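Local coordinates for protein endolysin (Clostridium phage phiCD27, PDB 3QAY) that probably hydrolyses the N-acetylmuramoyl-L-alanine amide bond in Clostridium difficile peptidoglycan, serving as the zinc-binding catalytic domain of a phage endolysin, at residues D79-L84 / P139-I144; E97-S102 / K126-L131; L106-R111 / E172-K177. One frame throughout, in Å; residues are numbered along the deposited sequence.

Contact 1 (D79-L84 / P139-I144); sequences DLLIEL and PTAVLI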
# COMPACT_ATOMS: atom_id res chain seq x y z
N ASP A 79 -7.65 13.50 2.42
CA ASP A 79 -7.87 13.68 0.99
C ASP A 79 -7.62 12.38 0.24
O ASP A 79 -8.16 12.19 -0.85
CB ASP A 79 -6.97 14.79 0.45
CG ASP A 79 -7.15 16.09 1.20
OD1 ASP A 79 -8.30 16.53 1.36
OD2 ASP A 79 -6.14 16.67 1.63
N LEU A 80 -6.83 11.49 0.83
CA LEU A 80 -6.41 10.26 0.16
C LEU A 80 -6.00 9.15 1.14
O LEU A 80 -5.28 9.39 2.11
CB LEU A 80 -5.25 10.56 -0.80
CG LEU A 80 -4.72 9.40 -1.66
CD1 LEU A 80 -5.80 8.85 -2.57
CD2 LEU A 80 -3.51 9.85 -2.49
N LEU A 81 -6.47 7.94 0.87
CA LEU A 81 -6.04 6.74 1.60
C LEU A 81 -5.23 5.83 0.68
O LEU A 81 -5.63 5.59 -0.46
CB LEU A 81 -7.26 5.97 2.13
CG LEU A 81 -7.04 4.56 2.67
CD1 LEU A 81 -6.06 4.56 3.85
CD2 LEU A 81 -8.37 3.93 3.06
N ILE A 82 -4.10 5.35 1.18
CA ILE A 82 -3.29 4.35 0.49
C ILE A 82 -3.13 3.17 1.44
O ILE A 82 -2.73 3.36 2.59
CB ILE A 82 -1.88 4.89 0.16
CG1 ILE A 82 -1.95 6.06 -0.82
CG2 ILE A 82 -0.99 3.78 -0.41
CD1 ILE A 82 -0.70 6.91 -0.84
N GLU A 83 -3.48 1.97 0.98
CA GLU A 83 -3.16 0.77 1.76
C GLU A 83 -2.08 -0.04 1.04
O GLU A 83 -2.19 -0.32 -0.15
CB GLU A 83 -4.37 -0.11 2.02
CG GLU A 83 -4.04 -1.28 2.97
CD GLU A 83 -5.27 -1.91 3.59
OE1 GLU A 83 -5.75 -2.91 3.03
OE2 GLU A 83 -5.77 -1.38 4.61
N LEU A 84 -1.05 -0.40 1.80
CA LEU A 84 0.12 -1.06 1.27
C LEU A 84 -0.01 -2.56 1.40
O LEU A 84 -0.25 -3.09 2.50
CB LEU A 84 1.37 -0.58 2.02
CG LEU A 84 1.70 0.91 1.89
CD1 LEU A 84 2.95 1.25 2.70
CD2 LEU A 84 1.89 1.28 0.43
N PRO A 139 -12.65 8.95 2.03
CA PRO A 139 -11.77 9.54 1.01
C PRO A 139 -11.54 8.62 -0.18
O PRO A 139 -11.73 7.40 -0.09
CB PRO A 139 -10.46 9.75 1.77
CG PRO A 139 -10.50 8.79 2.89
CD PRO A 139 -11.93 8.66 3.28
N THR A 140 -11.14 9.22 -1.30
CA THR A 140 -10.58 8.45 -2.41
C THR A 140 -9.52 7.51 -1.87
O THR A 140 -8.69 7.92 -1.04
CB THR A 140 -9.96 9.38 -3.46
OG1 THR A 140 -10.95 10.31 -3.91
CG2 THR A 140 -9.43 8.58 -4.65
N ALA A 141 -9.55 6.26 -2.30
CA ALA A 141 -8.60 5.26 -1.81
C ALA A 141 -7.99 4.45 -2.93
O ALA A 141 -8.62 4.23 -3.97
CB ALA A 141 -9.29 4.34 -0.82
N VAL A 142 -6.74 4.02 -2.72
CA VAL A 142 -6.09 3.05 -3.59
C VAL A 142 -5.39 1.99 -2.75
O VAL A 142 -4.90 2.27 -1.66
CB VAL A 142 -5.10 3.70 -4.59
CG1 VAL A 142 -5.86 4.61 -5.54
CG2 VAL A 142 -4.01 4.47 -3.87
N LEU A 143 -5.37 0.77 -3.26
CA LEU A 143 -4.67 -0.31 -2.61
C LEU A 143 -3.49 -0.64 -3.50
O LEU A 143 -3.67 -1.05 -4.65
CB LEU A 143 -5.60 -1.51 -2.45
CG LEU A 143 -5.09 -2.71 -1.66
CD1 LEU A 143 -6.24 -3.63 -1.30
CD2 LEU A 143 -4.02 -3.48 -2.42
N ILE A 144 -2.29 -0.46 -2.98
CA ILE A 144 -1.08 -0.69 -3.76
C ILE A 144 -0.50 -2.07 -3.47
O ILE A 144 -0.20 -2.41 -2.31
CB ILE A 144 0.00 0.39 -3.51
CG1 ILE A 144 -0.58 1.79 -3.71
CG2 ILE A 144 1.18 0.17 -4.46
CD1 ILE A 144 0.39 2.91 -3.39
O HOH W 1 -10.90 12.21 -1.02
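Leu81 and Ala141 sit opposite each other on strands 80-87 and 140-148, parallel neighbours and the central pair in the mixed six-stranded sheet of this amidase fold. The axes of the short segments 80-84 and 140-144 lie 4.8 Å apart and are inclined by 15°. Leu81 and Glu83 do the bonding from one strand, each with both its N and its O: Leu81 N donates to Thr140 O and Leu81 O accepts from Val142 N, then Glu83 N donates to Val142 O and Glu83 O accepts from Ile144 N at 2.8 Å.

Ile144 is worth following outward. Its CB sits 4.1 Å from Glu83 O. Ile144 CG1 lies anti to the carbonyl carbon (chi1 -53°) and comes to 3.9 Å from Ile82 CG2. The extended second torsion, chi2 176°, then carries CD1 across Ile82, where Ile144 CD1 presses on the same CG2 at 3.4 Å, tighter than usual van der Waals contact; Leu84 CD2 is a looser neighbour of that CD1. On the same face, Ile82 CG1 lies side by side with Val142 CG2. Helices 103-116 and 27-44 pack on this side of the sheet, with Ile112 touching Ile144 and Phe42 touching Ile82.

On the other side, Leu81 CB meets Ala141 CB at 3.9 Å, and Ile133 of helix 132-135 packs on Leu81. Glu83 also projects there: OE1 is hydrogen-bonded to NE2 of the zinc ligand His85, while OE2 is salt-bridged to Lys69 NZ and hydrogen-bonded to Thr7 OG1, consistent with a second-shell role at the metal site.

Beside Asp79 and Thr140 a water bridges the backbones, donating to Asp79 O at 2.7 Å and accepting from Thr140 N at 3.0 Å.

Contact 2 (E97-S102 / K126-L131); sequences EVLYYS and KLDKRL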
# COMPACT_ATOMS: atom_id res chain seq x y z
N GLU A 97 0.76 -3.46 -9.27
CA GLU A 97 -0.66 -3.43 -9.53
C GLU A 97 -1.31 -2.52 -8.48
O GLU A 97 -0.91 -2.56 -7.32
CB GLU A 97 -1.13 -4.87 -9.40
CG GLU A 97 -2.58 -5.14 -9.44
CD GLU A 97 -2.81 -6.63 -9.48
OE1 GLU A 97 -3.30 -7.19 -8.48
OE2 GLU A 97 -2.44 -7.24 -10.50
N VAL A 98 -2.26 -1.69 -8.89
CA VAL A 98 -2.95 -0.80 -7.95
C VAL A 98 -4.47 -0.94 -8.10
O VAL A 98 -5.01 -0.78 -9.20
CB VAL A 98 -2.52 0.68 -8.14
CG1 VAL A 98 -3.31 1.60 -7.21
CG2 VAL A 98 -1.01 0.84 -7.91
N LEU A 99 -5.15 -1.24 -6.99
CA LEU A 99 -6.60 -1.42 -6.99
C LEU A 99 -7.28 -0.12 -6.58
O LEU A 99 -6.81 0.59 -5.68
CB LEU A 99 -7.01 -2.57 -6.07
CG LEU A 99 -6.21 -3.86 -6.25
CD1 LEU A 99 -6.77 -4.99 -5.38
CD2 LEU A 99 -6.17 -4.28 -7.71
N TYR A 100 -8.38 0.21 -7.26
CA TYR A 100 -9.08 1.47 -7.04
C TYR A 100 -10.59 1.27 -7.10
O TYR A 100 -11.08 0.21 -7.51
CB TYR A 100 -8.63 2.52 -8.07
CG TYR A 100 -9.09 2.20 -9.47
CD1 TYR A 100 -10.31 2.65 -9.94
CD2 TYR A 100 -8.30 1.43 -10.32
CE1 TYR A 100 -10.74 2.35 -11.22
CE2 TYR A 100 -8.72 1.13 -11.61
CZ TYR A 100 -9.94 1.60 -12.05
OH TYR A 100 -10.37 1.30 -13.32
N TYR A 101 -11.32 2.31 -6.69
CA TYR A 101 -12.78 2.26 -6.54
C TYR A 101 -13.53 3.22 -7.44
O TYR A 101 -14.66 2.94 -7.81
CB TYR A 101 -13.15 2.55 -5.08
CG TYR A 101 -14.62 2.32 -4.76
CD1 TYR A 101 -15.10 1.04 -4.58
CD2 TYR A 101 -15.50 3.38 -4.64
CE1 TYR A 101 -16.44 0.80 -4.29
CE2 TYR A 101 -16.84 3.16 -4.36
CZ TYR A 101 -17.30 1.86 -4.18
OH TYR A 101 -18.62 1.62 -3.89
N SER A 102 -12.91 4.35 -7.78
CA SER A 102 -13.59 5.43 -8.49
C SER A 102 -12.74 5.97 -9.64
O SER A 102 -11.58 5.59 -9.80
CB SER A 102 -13.86 6.57 -7.51
OG SER A 102 -12.65 7.04 -6.96
N LYS A 126 -6.48 -1.58 -11.56
CA LYS A 126 -7.62 -2.50 -11.64
C LYS A 126 -8.73 -2.06 -10.71
O LYS A 126 -8.49 -1.77 -9.54
CB LYS A 126 -7.18 -3.92 -11.29
CG LYS A 126 -6.07 -4.45 -12.19
CD LYS A 126 -5.64 -5.85 -11.80
CE LYS A 126 -4.49 -6.32 -12.67
NZ LYS A 126 -4.23 -7.78 -12.47
N LEU A 127 -9.95 -2.00 -11.24
CA LEU A 127 -11.13 -1.65 -10.45
C LEU A 127 -11.54 -2.86 -9.61
O LEU A 127 -11.65 -3.97 -10.13
CB LEU A 127 -12.28 -1.26 -11.38
CG LEU A 127 -13.62 -0.90 -10.74
CD1 LEU A 127 -13.51 0.38 -9.93
CD2 LEU A 127 -14.70 -0.78 -11.81
N ASP A 128 -11.73 -2.63 -8.31
CA ASP A 128 -12.29 -3.65 -7.42
C ASP A 128 -13.16 -2.98 -6.36
O ASP A 128 -12.65 -2.37 -5.43
CB ASP A 128 -11.19 -4.49 -6.76
CG ASP A 128 -11.75 -5.72 -6.05
OD1 ASP A 128 -12.99 -5.86 -5.95
OD2 ASP A 128 -10.95 -6.56 -5.57
N LYS A 129 -14.48 -3.11 -6.51
CA LYS A 129 -15.42 -2.49 -5.59
C LYS A 129 -15.81 -3.40 -4.43
O LYS A 129 -16.61 -3.01 -3.59
CB LYS A 129 -16.67 -2.04 -6.34
CG LYS A 129 -16.44 -0.94 -7.36
CD LYS A 129 -17.76 -0.43 -7.90
CE LYS A 129 -17.59 0.84 -8.69
NZ LYS A 129 -18.91 1.34 -9.20
N ARG A 130 -15.23 -4.60 -4.39
CA ARG A 130 -15.58 -5.58 -3.36
C ARG A 130 -14.78 -5.41 -2.07
O ARG A 130 -15.18 -5.91 -1.03
CB ARG A 130 -15.39 -7.00 -3.89
CG ARG A 130 -16.29 -7.34 -5.06
CD ARG A 130 -16.00 -8.72 -5.61
NE ARG A 130 -14.71 -8.77 -6.30
CZ ARG A 130 -14.21 -9.87 -6.87
NH1 ARG A 130 -14.87 -11.03 -6.83
NH2 ARG A 130 -13.03 -9.82 -7.48
N LEU A 131 -13.65 -4.71 -2.15
CA LEU A 131 -12.77 -4.59 -1.00
C LEU A 131 -13.30 -3.52 -0.05
O LEU A 131 -13.61 -2.41 -0.47
CB LEU A 131 -11.34 -4.25 -1.43
CG LEU A 131 -10.70 -5.27 -2.38
CD1 LEU A 131 -9.33 -4.78 -2.84
CD2 LEU A 131 -10.59 -6.63 -1.72
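Tyr100 lays one face of its ring over the backbone of Leu127, whose CA sits 3.8 Å above the ring plane and off toward the rim. With CG between the backbone N and the carbonyl carbon (chi1 68°), the ring swings over the Lys126-Leu127 backbone. Farther out, Tyr100 CE1 meets Leu127 CD1 at 3.6 Å, the two side chains crossing at about a right angle, and Leu106 of helix 103-116 also packs against this tyrosine.

Three backbone bonds join the segments: Lys126 N to Val98 O, Tyr100 N to Lys126 O, and, from just past the strand, Asp128 N to Tyr100 O at 3.0 Å. Leu99 points to the other side of the sheet and forks: Leu99 CD2 rests on Lys126 CB at 3.7 Å, CD1 on Leu131 CD1 at 3.6 Å.

The extended Lys126 chain runs over to Glu97 and closes a salt bridge, Lys126 NZ to Glu97 OE2 at 2.7 Å. NZ comes from above the carboxylate, 60° out of its plane. Arg123 makes a second salt bridge to the same oxygen, so OE2 is shared by two cations.

Past the strand ends, Lys129 CB touches Tyr101 CE1 at 3.5 Å, while the lysine ammonium is far enough from the ring that any cation-pi attraction is weak. An Asx turn shapes the chain here, with Arg130 N donating to Asp128 OD1 at 3.0 Å. Strands 96-100 and 122-127, parallel neighbours joined through helix 103-116, form a beta-alpha-beta crossover at the edge of the sheet.

Contact 3 (L106-R111 / E172-K177); sequences LEYATR and EGVLNK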
# COMPACT_ATOMS: atom_id res chain seq x y z
N LEU A 106 -8.76 5.93 -10.01
CA LEU A 106 -8.12 5.49 -11.26
C LEU A 106 -6.97 6.41 -11.69
O LEU A 106 -5.94 5.92 -12.15
CB LEU A 106 -9.16 5.37 -12.38
CG LEU A 106 -8.65 5.07 -13.80
CD1 LEU A 106 -7.92 3.73 -13.87
CD2 LEU A 106 -9.81 5.12 -14.78
N GLU A 107 -7.14 7.72 -11.55
CA GLU A 107 -6.08 8.66 -11.93
C GLU A 107 -4.80 8.39 -11.15
O GLU A 107 -3.72 8.24 -11.73
CB GLU A 107 -6.50 10.11 -11.69
CG GLU A 107 -7.63 10.61 -12.56
CD GLU A 107 -7.82 12.11 -12.40
OE1 GLU A 107 -8.75 12.54 -11.68
OE2 GLU A 107 -7.01 12.86 -12.99
N TYR A 108 -4.93 8.35 -9.82
CA TYR A 108 -3.82 7.98 -8.94
C TYR A 108 -3.24 6.62 -9.32
O TYR A 108 -2.03 6.49 -9.52
CB TYR A 108 -4.28 7.93 -7.48
CG TYR A 108 -4.59 9.27 -6.84
CD1 TYR A 108 -3.63 10.28 -6.80
CD2 TYR A 108 -5.82 9.52 -6.26
CE1 TYR A 108 -3.90 11.51 -6.20
CE2 TYR A 108 -6.10 10.75 -5.66
CZ TYR A 108 -5.14 11.74 -5.64
OH TYR A 108 -5.42 12.95 -5.05
N ALA A 109 -4.11 5.61 -9.43
CA ALA A 109 -3.68 4.23 -9.68
C ALA A 109 -2.80 4.10 -10.93
O ALA A 109 -1.75 3.45 -10.89
CB ALA A 109 -4.89 3.30 -9.77
N THR A 110 -3.21 4.74 -12.02
CA THR A 110 -2.50 4.65 -13.30
C THR A 110 -1.10 5.26 -13.22
O THR A 110 -0.13 4.69 -13.71
CB THR A 110 -3.30 5.35 -14.43
OG1 THR A 110 -4.59 4.74 -14.54
CG2 THR A 110 -2.57 5.25 -15.76
N ARG A 111 -1.00 6.42 -12.57
CA ARG A 111 0.28 7.09 -12.42
C ARG A 111 1.23 6.30 -11.51
O ARG A 111 2.41 6.15 -11.82
CB ARG A 111 0.09 8.52 -11.91
CG ARG A 111 -0.62 9.44 -12.91
CD ARG A 111 -0.47 10.91 -12.51
NE ARG A 111 -0.90 11.15 -11.13
CZ ARG A 111 -2.09 11.62 -10.75
NH1 ARG A 111 -3.02 11.94 -11.65
NH2 ARG A 111 -2.34 11.79 -9.46
N GLU A 172 5.82 10.16 -6.52
CA GLU A 172 5.82 10.82 -7.83
C GLU A 172 4.51 10.54 -8.57
O GLU A 172 3.93 11.45 -9.18
CB GLU A 172 7.01 10.38 -8.68
CG GLU A 172 8.33 10.99 -8.23
CD GLU A 172 9.47 10.71 -9.20
OE1 GLU A 172 9.39 9.75 -10.00
OE2 GLU A 172 10.47 11.46 -9.15
N GLY A 173 4.06 9.29 -8.51
CA GLY A 173 2.80 8.88 -9.12
C GLY A 173 1.60 9.59 -8.53
O GLY A 173 0.81 10.18 -9.26
N VAL A 174 1.46 9.54 -7.21
CA VAL A 174 0.31 10.18 -6.55
C VAL A 174 0.30 11.69 -6.80
O VAL A 174 -0.73 12.26 -7.16
CB VAL A 174 0.30 9.88 -5.03
CG1 VAL A 174 -0.71 10.74 -4.30
CG2 VAL A 174 0.03 8.39 -4.79
N LEU A 175 1.46 12.32 -6.67
CA LEU A 175 1.57 13.77 -6.78
C LEU A 175 1.64 14.27 -8.22
O LEU A 175 1.50 15.47 -8.46
CB LEU A 175 2.78 14.27 -5.98
CG LEU A 175 2.73 14.01 -4.47
CD1 LEU A 175 3.99 14.58 -3.81
CD2 LEU A 175 1.46 14.58 -3.83
N ASN A 176 1.84 13.36 -9.17
CA ASN A 176 1.95 13.71 -10.60
C ASN A 176 3.05 14.73 -10.86
O ASN A 176 2.84 15.75 -11.51
CB ASN A 176 0.61 14.21 -11.16
CG ASN A 176 0.57 14.20 -12.70
OD1 ASN A 176 1.47 13.70 -13.36
ND2 ASN A 176 -0.50 14.75 -13.26
N LYS A 177 4.23 14.45 -10.32
CA LYS A 177 5.40 15.27 -10.58
C LYS A 177 6.65 14.46 -10.36
O LYS A 177 6.60 13.35 -9.81
CB LYS A 177 5.41 16.53 -9.70
CG LYS A 177 5.43 16.27 -8.20
CD LYS A 177 5.60 17.57 -7.43
CE LYS A 177 6.07 17.31 -6.00
NZ LYS A 177 6.41 18.57 -5.28
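Arg111 reaches from helix 103-116 to the C-terminal end of helix 152-175 and serves two carbonyls there. Arg111 NE donates to Gly173 O at 2.7 Å in a nearly straight bond that lies in the guanidinium plane; Arg111 NH2 donates to Val174 O at 2.8 Å, more bent (143° at the hydrogen) and from above that carbonyl's plane. A turn at chi3 (-53°) puts NE where it can do this. Gly173 O also takes a weak bond from Asn176 N, and Val174 O lies in plane at the edge of the Tyr108 ring, 3.4 Å from Tyr108 CE1.

The Asn176 amide stacks nearly parallel to the guanidinium, 7° from its plane, and lies alongside Arg111 CD. Asn176 CB sits over one guanidinium face and Glu107 O over the opposite one, both offset toward the rim. Tyr108 CE1 packs on Val174 CG1 at 3.8 Å.

Glu172 O accepts from Lys177 N at 3.2 Å; Glu172 OE1 is salt-bridged to Lys115, and OE2 accepts from Ile179 N. With Asn176 at positive phi as the C-prime residue, the helix closes in a Schellman motif, its last-turn carbonyls gripped by an arginine from the neighbouring helix.

Overall arrangement
All three contacts belong to one alpha/beta amidase domain. Contacts 1 and 2, with centres about 10 Å apart, share the sheet: strands 140-148 and 96-100 are antiparallel neighbours, linked by a probable hydrogen bond from Leu99 N to Leu143 O. Along the chain, contact 2 is nested within the loop that contact 1 closes. Contact 3 lies among the helices, its centre about 12 Å from that of contact 1 and about 15 Å from that of contact 2, and its segments alternate with those of both. Tyr108 and Val174 pack on Leu80, while Ala109 packs on Val98. Both helices therefore pack on the sheet at Leu80, while Arg111 joins them to each other. The zinc site is nearer Leu143 than Leu99.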